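Local coordinates for protein C2 toxin component I (Clostridium botulinum, PDB 2J3X) that transfers ADP-ribose as the enzymatic component of the binary C2 toxin, its target in host cells probably being actin, at residues F365-I378 against E389-R402. The protein carries 2 engineered substitutions. Numbering follows the deposited sequence.
Sequences FRLRLSEGAIGAFI and EILLNKNSTFKIFR
Leu367 sets its CD2 methyl over the face of the Phe398 ring, a CH-pi contact 3.8 Å from the ring centroid and almost along its normal. This is the core of an ADP-ribosyltransferase fold: both strands belong to a five-strand sheet, with strand 414-426 between them, while the antiparallel hairpin of 375-377 and 389-392 is part of a three-strand sheet. Linking the two, Leu369, its CG anti to the carbonyl carbon (chi1 -56°), sends CD1 tip to tip against Ile390 CD1, 3.8 Å away, and CD2 against Leu392 CD2 and the edge of Phe398.

In the hairpin, Ala376 and Leu391 form a hydrogen-bonded pair, and Ile378 N gives a straighter bond to Glu389 O (2.8 Å, 170° at the hydrogen); that oxygen lies over one face of the Phe377 ring, displaced toward its rim. In the larger sheet, the Arg368 side chain crosses that of Phe401 at about a right angle, Arg368 NH2 3.2 Å from Phe401 CZ, guanidinium and ring planes 34° apart; NE makes a salt bridge to Glu218 and NH1 a hydrogen bond to Gln139. Just before strand 375-377, a water donates to Ile374 O and Ser396 OG, and Ser396 OG donates to Asn393 O at 2.6 Å.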
loop_
_atom_site.group_PDB
_atom_site.type_symbol
_atom_site.label_atom_id
_atom_site.label_comp_id
_atom_site.label_asym_id
_atom_site.label_seq_id
_atom_site.Cartn_x
_atom_site.Cartn_y
_atom_site.Cartn_z
ATOM N N PHE A 365 -8.186 1.904 6.005
ATOM C CA PHE A 365 -8.140 2.848 4.891
ATOM C C PHE A 365 -6.737 3.380 4.767
ATOM O O PHE A 365 -6.195 3.919 5.735
ATOM C CB PHE A 365 -9.090 4.000 5.020
ATOM C CG PHE A 365 -10.504 3.629 4.629
ATOM C CD1 PHE A 365 -10.901 3.654 3.304
ATOM C CD2 PHE A 365 -11.396 3.204 5.603
ATOM C CE1 PHE A 365 -12.234 3.319 2.937
ATOM C CE2 PHE A 365 -12.729 2.860 5.234
ATOM C CZ PHE A 365 -13.119 2.916 3.893
ATOM N N ARG A 366 -6.155 3.133 3.588
ATOM C CA ARG A 366 -4.800 3.622 3.257
ATOM C C ARG A 366 -5.097 4.791 2.299
ATOM O O ARG A 366 -5.278 4.616 1.098
ATOM C CB ARG A 366 -3.991 2.442 2.643
ATOM C CG ARG A 366 -2.551 2.925 2.203
ATOM C CD ARG A 366 -1.666 1.757 1.892
ATOM N NE ARG A 366 -0.359 2.250 1.426
ATOM C CZ ARG A 366 0.039 2.264 0.144
ATOM N NH1 ARG A 366 -0.755 1.766 -0.811
ATOM N NH2 ARG A 366 1.278 2.759 -0.163
ATOM N N LEU A 367 -5.196 5.999 2.854
ATOM C CA LEU A 367 -5.756 7.146 2.136
ATOM C C LEU A 367 -4.616 7.919 1.496
ATOM O O LEU A 367 -3.702 8.324 2.194
ATOM C CB LEU A 367 -6.463 8.126 3.119
ATOM C CG LEU A 367 -7.619 7.416 3.844
ATOM C CD1 LEU A 367 -8.187 8.327 4.918
ATOM C CD2 LEU A 367 -8.693 7.015 2.812
ATOM N N ARG A 368 -4.684 8.150 0.193
ATOM C CA ARG A 368 -3.733 9.070 -0.421
ATOM C C ARG A 368 -4.184 10.501 -0.189
ATOM O O ARG A 368 -5.241 10.917 -0.678
ATOM C CB ARG A 368 -3.581 8.744 -1.930
ATOM C CG ARG A 368 -2.618 9.784 -2.663
ATOM C CD ARG A 368 -2.648 9.495 -4.195
ATOM N NE ARG A 368 -2.291 8.079 -4.403
ATOM C CZ ARG A 368 -2.784 7.260 -5.351
ATOM N NH1 ARG A 368 -3.677 7.687 -6.213
ATOM N NH2 ARG A 368 -2.404 5.962 -5.394
ATOM N N LEU A 369 -3.377 11.263 0.549
ATOM C CA LEU A 369 -3.682 12.672 0.770
ATOM C C LEU A 369 -2.908 13.443 -0.253
ATOM O O LEU A 369 -1.708 13.512 -0.151
ATOM C CB LEU A 369 -3.251 13.101 2.195
ATOM C CG LEU A 369 -3.902 12.230 3.315
ATOM C CD1 LEU A 369 -3.535 12.799 4.740
ATOM C CD2 LEU A 369 -5.439 12.070 3.138
ATOM N N SER A 370 -3.586 14.014 -1.247
ATOM C CA SER A 370 -2.869 14.635 -2.350
ATOM C C SER A 370 -2.452 16.064 -1.987
ATOM O O SER A 370 -3.111 16.734 -1.196
ATOM C CB SER A 370 -3.791 14.670 -3.597
ATOM O OG SER A 370 -4.081 13.341 -4.062
ATOM N N GLU A 371 -1.393 16.570 -2.633
ATOM C CA GLU A 371 -1.008 17.946 -2.404
ATOM C C GLU A 371 -2.194 18.928 -2.519
ATOM O O GLU A 371 -2.864 18.954 -3.568
ATOM C CB GLU A 371 0.110 18.387 -3.393
ATOM C CG GLU A 371 0.480 19.848 -3.186
ATOM C CD GLU A 371 1.516 20.427 -4.159
ATOM O OE1 GLU A 371 2.374 19.662 -4.576
ATOM O OE2 GLU A 371 1.393 21.657 -4.485
ATOM N N GLY A 372 -2.426 19.767 -1.509
ATOM C CA GLY A 372 -3.435 20.792 -1.627
ATOM C C GLY A 372 -4.698 20.327 -0.899
ATOM O O GLY A 372 -5.626 21.120 -0.742
ATOM N N ALA A 373 -4.765 19.047 -0.523
ATOM C CA ALA A 373 -5.973 18.557 0.275
ATOM C C ALA A 373 -6.138 19.439 1.536
ATOM O O ALA A 373 -5.142 19.832 2.181
ATOM C CB ALA A 373 -5.828 17.126 0.692
ATOM N N ILE A 374 -7.385 19.735 1.887
ATOM C CA ILE A 374 -7.630 20.564 3.039
ATOM C C ILE A 374 -7.625 19.686 4.325
ATOM O O ILE A 374 -8.444 18.753 4.508
ATOM C CB ILE A 374 -8.977 21.287 2.923
ATOM C CG1 ILE A 374 -9.065 22.109 1.637
ATOM C CG2 ILE A 374 -9.219 22.147 4.220
ATOM C CD1 ILE A 374 -7.959 23.196 1.417
ATOM N N GLY A 375 -6.647 19.965 5.166
ATOM C CA GLY A 375 -6.375 19.184 6.357
ATOM C C GLY A 375 -5.117 19.714 7.005
ATOM O O GLY A 375 -4.410 20.544 6.434
ATOM N N ALA A 376 -4.802 19.202 8.198
ATOM C CA ALA A 376 -3.578 19.619 8.891
ATOM C C ALA A 376 -3.127 18.504 9.787
ATOM O O ALA A 376 -3.944 17.800 10.406
ATOM C CB ALA A 376 -3.844 20.878 9.746
ATOM N N PHE A 377 -1.818 18.385 9.916
ATOM C CA PHE A 377 -1.271 17.530 10.986
ATOM C C PHE A 377 -1.413 18.311 12.277
ATOM O O PHE A 377 -1.074 19.489 12.363
ATOM C CB PHE A 377 0.221 17.257 10.679
ATOM C CG PHE A 377 0.884 16.222 11.549
ATOM C CD1 PHE A 377 1.143 16.462 12.934
ATOM C CD2 PHE A 377 1.275 15.028 10.998
ATOM C CE1 PHE A 377 1.781 15.500 13.725
ATOM C CE2 PHE A 377 1.956 14.044 11.754
ATOM C CZ PHE A 377 2.241 14.300 13.145
ATOM N N ILE A 378 -1.957 17.628 13.295
ATOM C CA ILE A 378 -2.206 18.243 14.601
ATOM C C ILE A 378 -0.889 18.218 15.362
ATOM O O ILE A 378 -0.602 17.316 16.184
ATOM C CB ILE A 378 -3.354 17.481 15.287
ATOM C CG1 ILE A 378 -4.604 17.505 14.385
ATOM C CG2 ILE A 378 -3.634 18.083 16.696
ATOM C CD1 ILE A 378 -5.126 18.871 13.984
ATOM N N GLU A 389 -1.917 12.740 14.317
ATOM C CA GLU A 389 -3.174 12.889 13.619
ATOM C C GLU A 389 -3.088 13.879 12.472
ATOM O O GLU A 389 -2.563 14.989 12.629
ATOM C CB GLU A 389 -4.258 13.406 14.596
ATOM C CG GLU A 389 -5.553 13.709 13.871
ATOM C CD GLU A 389 -6.745 13.951 14.814
ATOM O OE1 GLU A 389 -6.623 13.644 16.026
ATOM O OE2 GLU A 389 -7.817 14.374 14.316
ATOM N N ILE A 390 -3.621 13.487 11.332
ATOM C CA ILE A 390 -3.924 14.481 10.317
ATOM C C ILE A 390 -5.456 14.586 10.296
ATOM O O ILE A 390 -6.153 13.602 9.997
ATOM C CB ILE A 390 -3.375 14.087 8.919
ATOM C CG1 ILE A 390 -1.827 14.267 8.896
ATOM C CG2 ILE A 390 -3.936 15.058 7.873
ATOM C CD1 ILE A 390 -1.137 13.652 7.626
ATOM N N LEU A 391 -5.959 15.783 10.567
ATOM C CA LEU A 391 -7.405 16.022 10.558
ATOM C C LEU A 391 -7.837 16.512 9.184
ATOM O O LEU A 391 -7.309 17.530 8.692
ATOM C CB LEU A 391 -7.781 17.043 11.657
ATOM C CG LEU A 391 -9.278 17.404 11.678
ATOM C CD1 LEU A 391 -9.986 16.195 12.149
ATOM C CD2 LEU A 391 -9.523 18.571 12.662
ATOM N N LEU A 392 -8.792 15.814 8.576
ATOM C CA LEU A 392 -9.247 16.223 7.234
ATOM C C LEU A 392 -10.508 17.069 7.312
ATOM O O LEU A 392 -11.369 16.823 8.182
ATOM C CB LEU A 392 -9.559 14.973 6.371
ATOM C CG LEU A 392 -8.431 13.948 6.227
ATOM C CD1 LEU A 392 -8.864 12.850 5.249
ATOM C CD2 LEU A 392 -7.198 14.617 5.664
ATOM N N ASN A 393 -10.648 17.972 6.342
ATOM C CA ASN A 393 -11.839 18.808 6.245
ATOM C C ASN A 393 -13.104 17.950 6.104
ATOM O O ASN A 393 -13.061 16.776 5.604
ATOM C CB ASN A 393 -11.697 19.762 5.078
ATOM C CG ASN A 393 -12.673 20.906 5.148
ATOM O OD1 ASN A 393 -13.124 21.277 6.246
ATOM N ND2 ASN A 393 -12.983 21.498 3.982
ATOM N N LYS A 394 -14.216 18.499 6.610
ATOM C CA LYS A 394 -15.532 17.829 6.464
ATOM C C LYS A 394 -15.814 17.615 4.956
ATOM O O LYS A 394 -15.301 18.355 4.106
ATOM C CB LYS A 394 -16.618 18.714 7.106
ATOM C CG LYS A 394 -16.748 20.091 6.409
ATOM C CD LYS A 394 -17.618 21.174 7.131
ATOM C CE LYS A 394 -17.584 22.457 6.234
ATOM N NZ LYS A 394 -18.391 22.217 5.027
ATOM N N ASN A 395 -16.642 16.623 4.650
ATOM C CA ASN A 395 -16.973 16.307 3.262
ATOM C C ASN A 395 -15.770 15.785 2.454
ATOM O O ASN A 395 -15.750 15.958 1.252
ATOM C CB ASN A 395 -17.567 17.539 2.548
ATOM C CG ASN A 395 -18.884 17.991 3.150
ATOM O OD1 ASN A 395 -19.769 17.188 3.330
ATOM N ND2 ASN A 395 -19.021 19.293 3.435
ATOM N N SER A 396 -14.754 15.207 3.084
ATOM C CA SER A 396 -13.639 14.645 2.290
ATOM C C SER A 396 -14.096 13.273 1.772
ATOM O O SER A 396 -14.329 12.343 2.564
ATOM C CB SER A 396 -12.369 14.475 3.163
ATOM O OG SER A 396 -11.797 15.758 3.518
ATOM N N THR A 397 -14.185 13.143 0.450
ATOM C CA THR A 397 -14.701 11.960 -0.167
ATOM C C THR A 397 -13.545 11.244 -0.840
ATOM O O THR A 397 -12.634 11.896 -1.369
ATOM C CB THR A 397 -15.762 12.376 -1.231
ATOM O OG1 THR A 397 -16.761 13.213 -0.567
ATOM C CG2 THR A 397 -16.406 11.209 -1.883
ATOM N N PHE A 398 -13.602 9.925 -0.835
ATOM C CA PHE A 398 -12.543 9.062 -1.384
ATOM C C PHE A 398 -13.154 7.981 -2.292
ATOM O O PHE A 398 -14.314 7.616 -2.144
ATOM C CB PHE A 398 -11.749 8.362 -0.255
ATOM C CG PHE A 398 -10.911 9.302 0.539
ATOM C CD1 PHE A 398 -9.612 9.652 0.094
ATOM C CD2 PHE A 398 -11.430 9.892 1.708
ATOM C CE1 PHE A 398 -8.798 10.546 0.843
ATOM C CE2 PHE A 398 -10.657 10.827 2.417
ATOM C CZ PHE A 398 -9.363 11.153 2.004
ATOM N N LYS A 399 -12.382 7.514 -3.258
ATOM C CA LYS A 399 -12.786 6.426 -4.121
ATOM C C LYS A 399 -11.780 5.304 -3.886
ATOM O O LYS A 399 -10.577 5.533 -3.961
ATOM C CB LYS A 399 -12.724 6.854 -5.607
ATOM C CG LYS A 399 -13.167 5.744 -6.536
ATOM C CD LYS A 399 -13.583 6.372 -7.932
ATOM C CE LYS A 399 -13.499 5.353 -9.067
ATOM N NZ LYS A 399 -14.757 4.550 -9.312
ATOM N N ILE A 400 -12.268 4.105 -3.523
ATOM C CA ILE A 400 -11.440 2.947 -3.380
ATOM C C ILE A 400 -10.992 2.442 -4.713
ATOM O O ILE A 400 -11.819 2.237 -5.608
ATOM C CB ILE A 400 -12.272 1.791 -2.697
ATOM C CG1 ILE A 400 -12.742 2.354 -1.330
ATOM C CG2 ILE A 400 -11.445 0.541 -2.557
ATOM C CD1 ILE A 400 -13.752 1.374 -0.561
ATOM N N PHE A 401 -9.687 2.241 -4.841
ATOM C CA PHE A 401 -9.192 1.692 -6.100
ATOM C C PHE A 401 -8.494 0.357 -5.964
ATOM O O PHE A 401 -8.190 -0.282 -6.988
ATOM C CB PHE A 401 -8.359 2.783 -6.847
ATOM C CG PHE A 401 -7.051 3.098 -6.182
ATOM C CD1 PHE A 401 -5.891 2.252 -6.418
ATOM C CD2 PHE A 401 -6.944 4.193 -5.304
ATOM C CE1 PHE A 401 -4.651 2.541 -5.759
ATOM C CE2 PHE A 401 -5.687 4.474 -4.639
ATOM C CZ PHE A 401 -4.580 3.642 -4.853
ATOM N N ARG A 402 -8.238 -0.127 -4.741
ATOM C CA ARG A 402 -7.729 -1.493 -4.596
ATOM C C ARG A 402 -7.891 -1.881 -3.136
ATOM O O ARG A 402 -7.851 -1.022 -2.249
ATOM C CB ARG A 402 -6.227 -1.526 -4.953
ATOM C CG ARG A 402 -5.622 -2.937 -4.929
ATOM C CD ARG A 402 -4.123 -2.882 -5.391
ATOM N NE ARG A 402 -3.303 -2.182 -4.379
ATOM C CZ ARG A 402 -1.984 -2.362 -4.188
ATOM N NH1 ARG A 402 -1.280 -3.176 -4.993
ATOM N NH2 ARG A 402 -1.382 -1.744 -3.158
HETATM O O HOH W 1 -9.322 16.650 2.705
HETATM O O HOH W 2 -1.134 14.590 16.395
#